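Local coordinates for protein cycloalternan-forming enzyme (Listeria monocytogenes serovar 1/2a, PDB 5F7U) that is a large multidomain member of glycoside hydrolase family 31, in which a TIM barrel is joined to several beta-rich domains, at residues Gln122-Val127 with Leu136-Thr141; Gly143-Lys148 with Ser164-Glu169; Val180-Glu185 with Ile198-Tyr203. The protein carries 1 engineered substitution. All coordinates share one frame; numbering follows the deposited sequence. Where two conformers were deposited one is given.

From the N terminus, the chain first closes the hairpin of interaction 1, where strand 106-129 returns as strand 134-140. Interaction 2 then joins the lead-in to strand 148-153 to the exit of strand 158-164, at the open end of the hairpin 148-153/158-164, and interaction 3 spans the antiparallel run from strand 179-182 to strand 194-200. The three follow in series; none nests within or crosses another. In space, however, interaction 1 sits between the other two: N137 and M138 bond to K148 and P147 of interaction 2, whereas Q122 and V124 pair with Y203 and K200 of interaction 3. Interactions 2 and 3 do not touch, their nearest atoms being about 9 Å apart.

Interaction 1. Residues Gln122-Val127 with Leu136-Thr141; sequences QDVTSV and LNMTAT
N137 O is the point at which strands 122-127 and 136-140 slip in register. T125 N meets it in the carbonyl plane at 2.8 Å (T125 N to N137 O), and S126 N adds a weak bond of 3.5 Å to the same N137 O. N137 N in turn donates to S126 O at 2.9 Å, nearly along the C=O axis. The side chains repeat this pairing, N137 ND2 donating to S126 OG at 3.0 Å; the serine hydroxyl occupies the crowded position between its own N and carbonyl carbon (chi1 71°).

Further along, T139 OG1, in the same crowded position (chi1 48°), takes a bond from D123 N at 3.1 Å, while T139 N donates to D123 O. Q122 N reaches T139 O at 2.8 Å, and a water joins T139 OG1 to D123 OD2. The methyls T125 CG2 and T139 CG2 touch at 3.5 Å. On the face turned from S126 and N137, V127 CG2 lies alongside L136 CD2 at 4.0 Å, and V124 CG2 packs obliquely on M138 CE.

In the second shell, K148 NZ donates to N137 OD1, helping to fix the amide's rotation, and Q122 NE2 bonds D123 OD1. L136 rests on I198. With T125 and S126 both facing N137, this is a classic beta bulge in an antiparallel hairpin.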
ATOM      1  N   GLN A 122     -35.141  16.122  -5.453  1.00 19.95           N
ATOM      2  CA  GLN A 122     -35.516  17.531  -5.365  1.00 21.77           C
ATOM      3  C   GLN A 122     -35.507  17.976  -3.899  1.00 21.57           C
ATOM      4  O   GLN A 122     -34.488  18.490  -3.429  1.00 21.82           O
ATOM      5  CB  GLN A 122     -36.859  17.801  -6.067  1.00 23.41           C
ATOM      6  CG  GLN A 122     -37.407  19.233  -5.928  1.00 26.67           C
ATOM      7  CD  GLN A 122     -36.426  20.308  -6.362  1.00 28.75           C
ATOM      8  OE1 GLN A 122     -35.789  20.197  -7.417  1.00 30.98           O
ATOM      9  NE2 GLN A 122     -36.309  21.377  -5.558  1.00 30.49           N
ATOM     10  N   ASP A 123     -36.618  17.751  -3.185  1.00 21.44           N
ATOM     11  CA  ASP A 123     -36.780  18.175  -1.793  1.00 21.29           C
ATOM     12  C   ASP A 123     -36.965  17.018  -0.823  1.00 20.77           C
ATOM     13  O   ASP A 123     -37.444  15.950  -1.203  1.00 20.46           O
ATOM     14  CB  ASP A 123     -38.020  19.081  -1.659  1.00 22.59           C
ATOM     15  CG  ASP A 123     -37.910  20.362  -2.466  1.00 23.62           C
ATOM     16  OD1 ASP A 123     -36.800  20.785  -2.812  1.00 23.51           O
ATOM     17  OD2 ASP A 123     -38.960  20.964  -2.759  1.00 25.52           O
ATOM     18  N   VAL A 124     -36.617  17.260   0.441  1.00 20.37           N
ATOM     19  CA  VAL A 124     -37.063  16.405   1.559  1.00 19.90           C
ATOM     20  C   VAL A 124     -38.475  16.853   1.929  1.00 20.77           C
ATOM     21  O   VAL A 124     -38.675  18.017   2.290  1.00 21.59           O
ATOM     22  CB  VAL A 124     -36.131  16.533   2.787  1.00 19.19           C
ATOM     23  CG1 VAL A 124     -36.634  15.683   3.957  1.00 18.98           C
ATOM     24  CG2 VAL A 124     -34.701  16.141   2.414  1.00 18.44           C
ATOM     25  N   THR A 125     -39.447  15.948   1.823  1.00 20.81           N
ATOM     26  CA  THR A 125     -40.825  16.270   2.166  1.00 22.25           C
ATOM     27  C   THR A 125     -41.182  15.874   3.595  1.00 21.87           C
ATOM     28  O   THR A 125     -42.056  16.489   4.204  1.00 23.02           O
ATOM     29  CB  THR A 125     -41.841  15.652   1.179  1.00 23.17           C
ATOM     30  OG1 THR A 125     -41.704  14.232   1.176  1.00 23.73           O
ATOM     31  CG2 THR A 125     -41.594  16.159  -0.212  1.00 23.47           C
ATOM     32  N   SER A 126     -40.511  14.853   4.120  1.00 20.70           N
ATOM     33  CA  SER A 126     -40.682  14.467   5.518  1.00 20.52           C
ATOM     34  C   SER A 126     -39.508  13.638   6.010  1.00 19.58           C
ATOM     35  O   SER A 126     -38.783  13.006   5.222  1.00 18.99           O
ATOM     36  CB  SER A 126     -42.013  13.731   5.753  1.00 21.26           C
ATOM     37  OG  SER A 126     -42.012  12.425   5.193  1.00 21.43           O
ATOM     38  N   VAL A 127     -39.340  13.662   7.329  1.00 19.11           N
ATOM     39  CA  VAL A 127     -38.274  12.955   8.028  1.00 18.17           C
ATOM     40  C   VAL A 127     -38.961  11.968   8.979  1.00 18.22           C
ATOM     41  O   VAL A 127     -39.848  12.353   9.741  1.00 19.03           O
ATOM     42  CB  VAL A 127     -37.396  13.949   8.845  1.00 18.35           C
ATOM     43  CG1 VAL A 127     -36.310  13.227   9.637  1.00 17.79           C
ATOM     44  CG2 VAL A 127     -36.776  15.001   7.942  1.00 18.21           C
ATOM     45  N   LEU A 136     -35.381   9.840   4.962  1.00 16.36           N
ATOM     46  CA  LEU A 136     -35.762  11.114   4.354  1.00 17.19           C
ATOM     47  C   LEU A 136     -36.637  10.797   3.152  1.00 17.29           C
ATOM     48  O   LEU A 136     -36.167  10.203   2.190  1.00 16.90           O
ATOM     49  CB  LEU A 136     -34.513  11.904   3.931  1.00 17.44           C
ATOM     50  CG  LEU A 136     -33.411  12.139   4.980  1.00 18.14           C
ATOM     51  CD1 LEU A 136     -32.260  12.943   4.375  1.00 18.76           C
ATOM     52  CD2 LEU A 136     -33.938  12.859   6.209  1.00 18.96           C
ATOM     53  N   ASN A 137     -37.918  11.148   3.236  1.00 17.94           N
ATOM     54  CA  ASN A 137     -38.836  10.981   2.113  1.00 18.33           C
ATOM     55  C   ASN A 137     -38.641  12.145   1.170  1.00 18.38           C
ATOM     56  O   ASN A 137     -38.664  13.306   1.604  1.00 18.43           O
ATOM     57  CB  ASN A 137     -40.271  10.890   2.623  1.00 19.59           C
ATOM     58  CG  ASN A 137     -40.529   9.598   3.371  1.00 20.06           C
ATOM     59  OD1 ASN A 137     -40.408   8.512   2.806  1.00 20.58           O
ATOM     60  ND2 ASN A 137     -40.897   9.707   4.629  1.00 20.38           N
ATOM     61  N   MET A 138     -38.459  11.846  -0.114  0.50 18.37           N
ATOM     62  CA  MET A 138     -38.050  12.860  -1.072  0.50 18.47           C
ATOM     63  C   MET A 138     -38.949  12.961  -2.290  0.50 18.87           C
ATOM     64  O   MET A 138     -39.636  11.999  -2.648  0.50 18.74           O
ATOM     65  CB  MET A 138     -36.615  12.585  -1.518  0.50 18.29           C
ATOM     66  CG  MET A 138     -35.611  12.783  -0.406  0.50 18.42           C
ATOM     67  SD  MET A 138     -34.053  11.959  -0.737  0.50 18.81           S
ATOM     68  CE  MET A 138     -32.998  12.941   0.323  0.50 18.09           C
ATOM     69  N   THR A 139     -38.945  14.139  -2.909  1.00 19.04           N
ATOM     70  CA  THR A 139     -39.516  14.308  -4.256  1.00 19.55           C
ATOM     71  C   THR A 139     -38.375  14.179  -5.258  1.00 18.92           C
ATOM     72  O   THR A 139     -37.200  14.242  -4.884  1.00 18.37           O
ATOM     73  CB  THR A 139     -40.231  15.644  -4.457  1.00 20.43           C
ATOM     74  OG1 THR A 139     -39.395  16.706  -3.987  1.00 20.34           O
ATOM     75  CG2 THR A 139     -41.549  15.639  -3.707  1.00 21.20           C
ATOM     76  N   ALA A 140     -38.729  13.966  -6.518  1.00 19.20           N
ATOM     77  CA  ALA A 140     -37.763  13.824  -7.599  1.00 19.17           C
ATOM     78  C   ALA A 140     -37.954  14.944  -8.620  1.00 20.02           C
ATOM     79  O   ALA A 140     -39.051  15.492  -8.779  1.00 20.48           O
ATOM     80  CB  ALA A 140     -37.909  12.459  -8.259  1.00 19.04           C
ATOM     81  N   THR A 141     -36.882  15.278  -9.320  1.00 20.13           N
ATOM     82  CA  THR A 141     -36.919  16.348 -10.327  1.00 21.20           C
ATOM     83  C   THR A 141     -37.701  15.975 -11.594  1.00 22.13           C
ATOM     84  O   THR A 141     -38.172  16.853 -12.305  1.00 22.79           O
ATOM     85  CB  THR A 141     -35.508  16.761 -10.755  1.00 21.31           C
ATOM     86  OG1 THR A 141     -34.816  15.617 -11.263  1.00 20.61           O
ATOM     87  CG2 THR A 141     -34.732  17.363  -9.614  1.00 21.10           C
TER
HETATM   88  O   HOH W   1     -40.719  19.008  -4.225  1.00 29.37           O

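Interaction 2. Residues Gly143-Lys148 with Ser164-Glu169; sequences GDFSPK and SPTGKE
F145 presents one ring face to the methyl of T166, whose CG2 stands over the middle of the ring, 4.0 Å from the F145 centroid and only 7° off the normal, a well-centred CH-pi contact. The T166 side chain is set for this by its torsion: CG2 is anti to the carbonyl carbon, and OG1, in the crowded position (chi1 68°), accepts a bond from K168 N to form an ST turn.

Next to this contact lies P165. Its CB meets F145 CD2 at 4.0 Å, while P165 O lies against carbons of F145 and P147: F145 CB comes to 3.2 Å of P165 O, and P147 CA to 3.1 Å of that same P165 O. P147 N, lacking a hydrogen, can offer it no bond. A water bridges the backbone nearby, accepting from S146 N and donating to T166 O.

At the far end, an antiparallel hydrogen-bonded pair joins the two segments. K148 N donates to S164 O at 3.0 Å, from above the carbonyl plane, and S164 N returns to K148 O at 2.9 Å, nearly along the C=O axis. S164 O is gripped twice, since G167 N also donates to it and folds the chain back. S164 OG, anti to its backbone N, donates to E169 OE1 at 2.6 Å. The K148 chain runs over the bare backbone of G167, with K148 CE 3.4 Å from G167 O, before NZ continues to N137 OD1.

Around this contact, W227 of strand 214-229 meets the F145 ring with the planes about 20° apart and also packs on P147 and P165. P165 reaches I235 and Y238 of strand 235-243, while P147 lies against M138 of strand 134-140, so the two loops pack together against strands 134-140, 214-229 and 235-243.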
ATOM      1  N   GLY A 143     -39.955  12.221 -13.430  1.00 24.94           N
ATOM      2  CA  GLY A 143     -40.434  10.859 -13.212  1.00 25.95           C
ATOM      3  C   GLY A 143     -41.443  10.757 -12.086  1.00 26.84           C
ATOM      4  O   GLY A 143     -41.733  11.744 -11.407  1.00 27.38           O
ATOM      5  N   ASP A 144     -41.958   9.552 -11.871  1.00 27.38           N
ATOM      6  CA  ASP A 144     -43.018   9.325 -10.877  1.00 27.85           C
ATOM      7  C   ASP A 144     -42.590   8.506  -9.648  1.00 25.94           C
ATOM      8  O   ASP A 144     -43.438   7.942  -8.952  1.00 25.75           O
ATOM      9  CB  ASP A 144     -44.256   8.710 -11.544  1.00 31.29           C
ATOM     10  CG  ASP A 144     -43.957   7.390 -12.252  1.00 33.29           C
ATOM     11  OD1 ASP A 144     -42.898   6.752 -11.988  1.00 33.55           O
ATOM     12  OD2 ASP A 144     -44.793   6.995 -13.104  1.00 36.31           O
ATOM     13  N   PHE A 145     -41.287   8.440  -9.366  1.00 23.48           N
ATOM     14  CA  PHE A 145     -40.826   7.687  -8.196  1.00 22.25           C
ATOM     15  C   PHE A 145     -41.069   8.470  -6.907  1.00 21.98           C
ATOM     16  O   PHE A 145     -41.221   9.683  -6.950  1.00 21.95           O
ATOM     17  CB  PHE A 145     -39.319   7.389  -8.286  1.00 21.13           C
ATOM     18  CG  PHE A 145     -38.921   6.398  -9.353  1.00 21.30           C
ATOM     19  CD1 PHE A 145     -39.858   5.621 -10.046  1.00 22.19           C
ATOM     20  CD2 PHE A 145     -37.566   6.212  -9.638  1.00 20.64           C
ATOM     21  CE1 PHE A 145     -39.448   4.708 -11.028  1.00 22.66           C
ATOM     22  CE2 PHE A 145     -37.155   5.295 -10.601  1.00 21.25           C
ATOM     23  CZ  PHE A 145     -38.094   4.552 -11.306  1.00 21.70           C
ATOM     24  N   SER A 146     -41.101   7.763  -5.775  0.50 21.50           N
ATOM     25  CA  SER A 146     -41.097   8.388  -4.451  0.50 21.23           C
ATOM     26  C   SER A 146     -39.828   7.993  -3.697  0.50 20.20           C
ATOM     27  O   SER A 146     -39.866   7.084  -2.854  0.50 20.32           O
ATOM     28  CB  SER A 146     -42.338   7.993  -3.656  0.50 21.90           C
ATOM     29  OG  SER A 146     -43.511   8.322  -4.370  0.50 22.58           O
ATOM     30  N   PRO A 147     -38.694   8.661  -4.003  1.00 19.61           N
ATOM     31  CA  PRO A 147     -37.410   8.247  -3.395  1.00 18.45           C
ATOM     32  C   PRO A 147     -37.335   8.356  -1.879  1.00 18.19           C
ATOM     33  O   PRO A 147     -38.011   9.190  -1.268  1.00 18.01           O
ATOM     34  CB  PRO A 147     -36.366   9.149  -4.042  1.00 18.45           C
ATOM     35  CG  PRO A 147     -37.098  10.192  -4.791  1.00 19.26           C
ATOM     36  CD  PRO A 147     -38.529   9.810  -4.921  1.00 19.65           C
ATOM     37  N   LYS A 148     -36.531   7.474  -1.300  1.00 17.45           N
ATOM     38  CA  LYS A 148     -36.232   7.521   0.130  1.00 17.45           C
ATOM     39  C   LYS A 148     -34.744   7.412   0.296  1.00 16.44           C
ATOM     40  O   LYS A 148     -34.123   6.527  -0.299  1.00 16.03           O
ATOM     41  CB  LYS A 148     -36.881   6.349   0.856  1.00 18.65           C
ATOM     42  CG  LYS A 148     -38.403   6.446   0.936  1.00 20.55           C
ATOM     43  CD  LYS A 148     -38.937   5.142   1.500  1.00 22.04           C
ATOM     44  CE  LYS A 148     -40.454   5.049   1.403  1.00 24.37           C
ATOM     45  NZ  LYS A 148     -41.067   5.678   2.605  1.00 26.01           N
ATOM     46  N   SER A 164     -32.908   4.590  -2.053  1.00 14.20           N
ATOM     47  CA  SER A 164     -33.861   3.776  -2.823  1.00 15.03           C
ATOM     48  C   SER A 164     -34.669   4.724  -3.727  1.00 15.21           C
ATOM     49  O   SER A 164     -35.612   5.367  -3.242  1.00 15.67           O
ATOM     50  CB  SER A 164     -34.826   3.059  -1.846  1.00 15.28           C
ATOM     51  OG  SER A 164     -35.818   2.312  -2.544  1.00 16.16           O
ATOM     52  N   PRO A 165     -34.321   4.818  -5.028  1.00 15.28           N
ATOM     53  CA  PRO A 165     -35.064   5.719  -5.934  1.00 15.81           C
ATOM     54  C   PRO A 165     -36.580   5.483  -5.953  1.00 16.80           C
ATOM     55  O   PRO A 165     -37.336   6.449  -5.970  1.00 17.14           O
ATOM     56  CB  PRO A 165     -34.451   5.401  -7.293  1.00 15.88           C
ATOM     57  CG  PRO A 165     -33.002   5.168  -6.936  1.00 15.18           C
ATOM     58  CD  PRO A 165     -33.109   4.288  -5.696  1.00 15.08           C
ATOM     59  N   THR A 166     -37.005   4.220  -5.938  1.00 17.47           N
ATOM     60  CA  THR A 166     -38.448   3.889  -5.927  1.00 18.34           C
ATOM     61  C   THR A 166     -39.087   3.964  -4.539  1.00 18.81           C
ATOM     62  O   THR A 166     -40.322   3.992  -4.430  1.00 19.19           O
ATOM     63  CB  THR A 166     -38.734   2.485  -6.493  1.00 19.01           C
ATOM     64  OG1 THR A 166     -38.198   1.489  -5.602  1.00 19.01           O
ATOM     65  CG2 THR A 166     -38.133   2.325  -7.902  1.00 19.02           C
ATOM     66  N   GLY A 167     -38.260   3.955  -3.498  1.00 18.28           N
ATOM     67  CA  GLY A 167     -38.720   3.906  -2.112  1.00 19.20           C
ATOM     68  C   GLY A 167     -39.193   2.531  -1.657  1.00 20.17           C
ATOM     69  O   GLY A 167     -39.685   2.390  -0.534  1.00 20.96           O
ATOM     70  N   LYS A 168     -39.026   1.513  -2.502  1.00 20.58           N
ATOM     71  CA  LYS A 168     -39.468   0.147  -2.190  1.00 21.65           C
ATOM     72  C   LYS A 168     -38.487  -0.660  -1.341  1.00 21.55           C
ATOM     73  O   LYS A 168     -38.850  -1.715  -0.800  1.00 22.33           O
ATOM     74  CB  LYS A 168     -39.819  -0.616  -3.472  1.00 22.60           C
ATOM     75  CG  LYS A 168     -40.950   0.021  -4.261  1.00 24.17           C
ATOM     76  CD  LYS A 168     -41.294  -0.796  -5.501  1.00 25.63           C
ATOM     77  CE  LYS A 168     -42.380  -0.114  -6.320  1.00 27.44           C
ATOM     78  NZ  LYS A 168     -42.819  -0.977  -7.455  1.00 29.57           N
ATOM     79  N   GLU A 169     -37.253  -0.179  -1.230  1.00 20.34           N
ATOM     80  CA  GLU A 169     -36.252  -0.827  -0.384  1.00 20.07           C
ATOM     81  C   GLU A 169     -36.098  -0.063   0.911  1.00 19.66           C
ATOM     82  O   GLU A 169     -36.502   1.101   1.006  1.00 19.01           O
ATOM     83  CB  GLU A 169     -34.901  -0.927  -1.105  1.00 19.86           C
ATOM     84  CG  GLU A 169     -34.931  -1.818  -2.337  1.00 21.11           C
ATOM     85  CD  GLU A 169     -35.582  -1.125  -3.527  1.00 21.85           C
ATOM     86  OE1 GLU A 169     -35.319   0.080  -3.751  1.00 22.08           O
ATOM     87  OE2 GLU A 169     -36.374  -1.779  -4.222  1.00 22.32           O
TER
HETATM   88  O   HOH W   2     -41.738   4.867  -6.538  1.00 24.52           O

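Interaction 3. Residues Val180-Glu185 with Ile198-Tyr203; sequences VEDTAE and IQKSPY
Charge pairing centres on the ammonium group of K200. The lysine chain is extended beyond CG, with every later torsion near anti, and so carries NZ across to the end of strand 179-182. With CG anti to the backbone N (chi1 -173°), the D182 carboxylate swings toward the lysine. There K200 NZ forms a salt bridge with D182 OD1 at 2.6 Å, using the syn lone pair of the carboxylate, and the two side chains cross at about a right angle. The carboxylate probably helps to keep the lysine protonated.

Direct hydrogen bonds add two backbone acceptors. K200 NZ donates to T183 O at 2.9 Å in the carbonyl plane, so the ammonium is held by the D182 side chain and by the backbone carbonyl of the next residue, T183. At the other end of the same residue, K200 N donates to E185 O at 2.9 Å, from above the carbonyl plane, with an N-H...O angle of 157°. T183 OG1 bonds K186 O and receives only a weak bond from E185 N.

These bonds belong to the antiparallel meander of the galactose mutarotase-like domain: strand 186-190 pairs with 179-182 on one side and 194-200 on the other, and K200 lies across the bend 183-185, which leads from strand 179-182 into strand 186-190. V187 of the middle strand touches D182 and I198.

Van der Waals contacts are made by the lysine's methylenes. K200 CB approaches E185 O to 3.5 Å, and K200 CD lies 3.7 Å from A184 O, so the aliphatic chain follows the turn's carbonyls; V124 packs on it as well.

Water completes the polar contacts. One molecule donates to D182 OD2 at 2.8 Å and accepts weakly from K200 NZ; another accepts from S201 N at 2.9 Å and probably donates to E185 O.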
ATOM      1  N   VAL A 180     -31.929  14.306  16.827  1.00 22.57           N
ATOM      2  CA  VAL A 180     -32.445  14.923  15.611  1.00 22.57           C
ATOM      3  C   VAL A 180     -33.098  16.239  16.002  1.00 23.55           C
ATOM      4  O   VAL A 180     -33.840  16.295  16.995  1.00 23.92           O
ATOM      5  CB  VAL A 180     -33.486  14.016  14.901  1.00 22.45           C
ATOM      6  CG1 VAL A 180     -34.019  14.655  13.625  1.00 22.55           C
ATOM      7  CG2 VAL A 180     -32.901  12.651  14.573  1.00 22.19           C
ATOM      8  N   GLU A 181     -32.816  17.276  15.221  0.50 23.62           N
ATOM      9  CA  GLU A 181     -33.512  18.550  15.303  0.50 24.90           C
ATOM     10  C   GLU A 181     -34.157  18.787  13.942  0.50 24.64           C
ATOM     11  O   GLU A 181     -33.476  19.160  12.982  0.50 23.94           O
ATOM     12  CB  GLU A 181     -32.525  19.664  15.653  0.50 25.81           C
ATOM     13  CG  GLU A 181     -33.145  21.048  15.760  0.50 27.62           C
ATOM     14  CD  GLU A 181     -33.909  21.275  17.058  0.50 29.04           C
ATOM     15  OE1 GLU A 181     -34.136  20.309  17.820  0.50 29.36           O
ATOM     16  OE2 GLU A 181     -34.283  22.438  17.317  0.50 30.51           O
ATOM     17  N   ASP A 182     -35.459  18.523  13.859  1.00 24.97           N
ATOM     18  CA  ASP A 182     -36.209  18.599  12.605  1.00 25.70           C
ATOM     19  C   ASP A 182     -37.021  19.886  12.591  1.00 27.17           C
ATOM     20  O   ASP A 182     -37.783  20.155  13.523  1.00 28.02           O
ATOM     21  CB  ASP A 182     -37.120  17.369  12.493  1.00 25.89           C
ATOM     22  CG  ASP A 182     -37.813  17.254  11.155  1.00 26.75           C
ATOM     23  OD1 ASP A 182     -37.431  17.964  10.199  1.00 27.14           O
ATOM     24  OD2 ASP A 182     -38.733  16.413  11.044  1.00 26.69           O
ATOM     25  N   THR A 183     -36.825  20.693  11.550  1.00 27.35           N
ATOM     26  CA  THR A 183     -37.523  21.978  11.393  1.00 28.96           C
ATOM     27  C   THR A 183     -38.123  22.058   9.986  1.00 28.95           C
ATOM     28  O   THR A 183     -37.896  21.174   9.164  1.00 27.94           O
ATOM     29  CB  THR A 183     -36.584  23.193  11.634  1.00 29.70           C
ATOM     30  OG1 THR A 183     -35.729  23.385  10.497  1.00 29.70           O
ATOM     31  CG2 THR A 183     -35.732  23.018  12.897  1.00 30.01           C
ATOM     32  N   ALA A 184     -38.865  23.131   9.704  1.00 30.37           N
ATOM     33  CA  ALA A 184     -39.516  23.298   8.404  1.00 30.85           C
ATOM     34  C   ALA A 184     -38.527  23.276   7.243  1.00 30.29           C
ATOM     35  O   ALA A 184     -38.811  22.693   6.191  1.00 30.25           O
ATOM     36  CB  ALA A 184     -40.340  24.582   8.379  1.00 32.70           C
ATOM     37  N   GLU A 185     -37.362  23.886   7.453  1.00 30.20           N
ATOM     38  CA  GLU A 185     -36.399  24.114   6.378  1.00 30.03           C
ATOM     39  C   GLU A 185     -35.197  23.175   6.404  1.00 27.45           C
ATOM     40  O   GLU A 185     -34.490  23.061   5.408  1.00 26.35           O
ATOM     41  CB  GLU A 185     -35.899  25.563   6.390  1.00 32.47           C
ATOM     42  CG  GLU A 185     -36.997  26.622   6.423  1.00 36.36           C
ATOM     43  CD  GLU A 185     -37.359  27.088   7.840  1.00 39.35           C
ATOM     44  OE1 GLU A 185     -37.243  26.295   8.826  1.00 40.39           O
ATOM     45  OE2 GLU A 185     -37.771  28.271   7.972  1.00 42.33           O
ATOM     46  N   ILE A 198     -28.822  18.974   7.001  1.00 20.39           N
ATOM     47  CA  ILE A 198     -29.518  18.678   5.741  1.00 20.60           C
ATOM     48  C   ILE A 198     -30.565  19.763   5.473  1.00 21.26           C
ATOM     49  O   ILE A 198     -31.563  19.839   6.178  1.00 21.15           O
ATOM     50  CB  ILE A 198     -30.175  17.277   5.765  1.00 20.34           C
ATOM     51  CG1 ILE A 198     -29.117  16.185   5.994  1.00 20.59           C
ATOM     52  CG2 ILE A 198     -30.949  16.990   4.475  1.00 20.34           C
ATOM     53  CD1 ILE A 198     -29.697  14.960   6.649  1.00 20.80           C
ATOM     54  N   GLN A 199     -30.314  20.599   4.470  1.00 21.98           N
ATOM     55  CA  GLN A 199     -31.355  21.527   3.991  1.00 23.48           C
ATOM     56  C   GLN A 199     -32.419  20.710   3.266  1.00 22.42           C
ATOM     57  O   GLN A 199     -32.092  19.704   2.628  1.00 21.29           O
ATOM     58  CB  GLN A 199     -30.775  22.625   3.090  1.00 25.61           C
ATOM     59  CG  GLN A 199     -29.875  23.648   3.800  1.00 28.86           C
ATOM     60  CD  GLN A 199     -30.547  24.473   4.919  1.00 31.17           C
ATOM     61  OE1 GLN A 199     -31.758  24.755   4.897  1.00 33.07           O
ATOM     62  NE2 GLN A 199     -29.744  24.873   5.906  1.00 32.59           N
ATOM     63  N   LYS A 200     -33.686  21.105   3.403  1.00 22.12           N
ATOM     64  CA  LYS A 200     -34.776  20.323   2.835  1.00 22.21           C
ATOM     65  C   LYS A 200     -35.223  20.751   1.443  1.00 22.77           C
ATOM     66  O   LYS A 200     -35.714  19.930   0.689  1.00 22.91           O
ATOM     67  CB  LYS A 200     -35.985  20.322   3.766  1.00 22.61           C
ATOM     68  CG  LYS A 200     -35.754  19.560   5.057  1.00 22.19           C
ATOM     69  CD  LYS A 200     -37.059  19.493   5.819  1.00 23.23           C
ATOM     70  CE  LYS A 200     -36.914  18.686   7.088  1.00 23.14           C
ATOM     71  NZ  LYS A 200     -38.230  18.656   7.794  1.00 24.02           N
ATOM     72  N   SER A 201     -35.074  22.029   1.107  1.00 23.35           N
ATOM     73  CA  SER A 201     -35.611  22.541  -0.144  1.00 24.49           C
ATOM     74  C   SER A 201     -34.683  23.593  -0.763  1.00 24.84           C
ATOM     75  O   SER A 201     -34.744  24.756  -0.373  1.00 25.96           O
ATOM     76  CB  SER A 201     -37.026  23.095   0.077  1.00 26.01           C
ATOM     77  OG  SER A 201     -37.583  23.553  -1.148  1.00 28.18           O
ATOM     78  N   PRO A 202     -33.829  23.210  -1.718  1.00 24.11           N
ATOM     79  CA  PRO A 202     -33.661  21.822  -2.174  1.00 22.98           C
ATOM     80  C   PRO A 202     -32.824  20.991  -1.197  1.00 21.80           C
ATOM     81  O   PRO A 202     -32.083  21.558  -0.364  1.00 21.89           O
ATOM     82  CB  PRO A 202     -32.928  21.984  -3.509  1.00 23.18           C
ATOM     83  CG  PRO A 202     -32.180  23.257  -3.365  1.00 23.89           C
ATOM     84  CD  PRO A 202     -33.069  24.157  -2.559  1.00 24.73           C
ATOM     85  N   TYR A 203     -32.978  19.667  -1.272  1.00 20.51           N
ATOM     86  CA  TYR A 203     -32.192  18.744  -0.465  1.00 19.21           C
ATOM     87  C   TYR A 203     -30.700  19.018  -0.675  1.00 18.87           C
ATOM     88  O   TYR A 203     -30.252  19.101  -1.804  1.00 18.74           O
ATOM     89  CB  TYR A 203     -32.515  17.279  -0.803  1.00 18.23           C
ATOM     90  CG  TYR A 203     -31.399  16.349  -0.392  1.00 17.23           C
ATOM     91  CD1 TYR A 203     -31.215  16.007   0.958  1.00 17.08           C
ATOM     92  CD2 TYR A 203     -30.480  15.866  -1.341  1.00 16.96           C
ATOM     93  CE1 TYR A 203     -30.155  15.183   1.342  1.00 16.62           C
ATOM     94  CE2 TYR A 203     -29.414  15.035  -0.959  1.00 16.24           C
ATOM     95  CZ  TYR A 203     -29.259  14.710   0.384  1.00 16.19           C
ATOM     96  OH  TYR A 203     -28.209  13.917   0.783  1.00 15.88           O
TER
HETATM   97  O   HOH W   3     -40.349  16.048   8.770  1.00 23.97           O
HETATM   98  O   HOH W   4     -34.463  24.313   2.827  1.00 27.61           O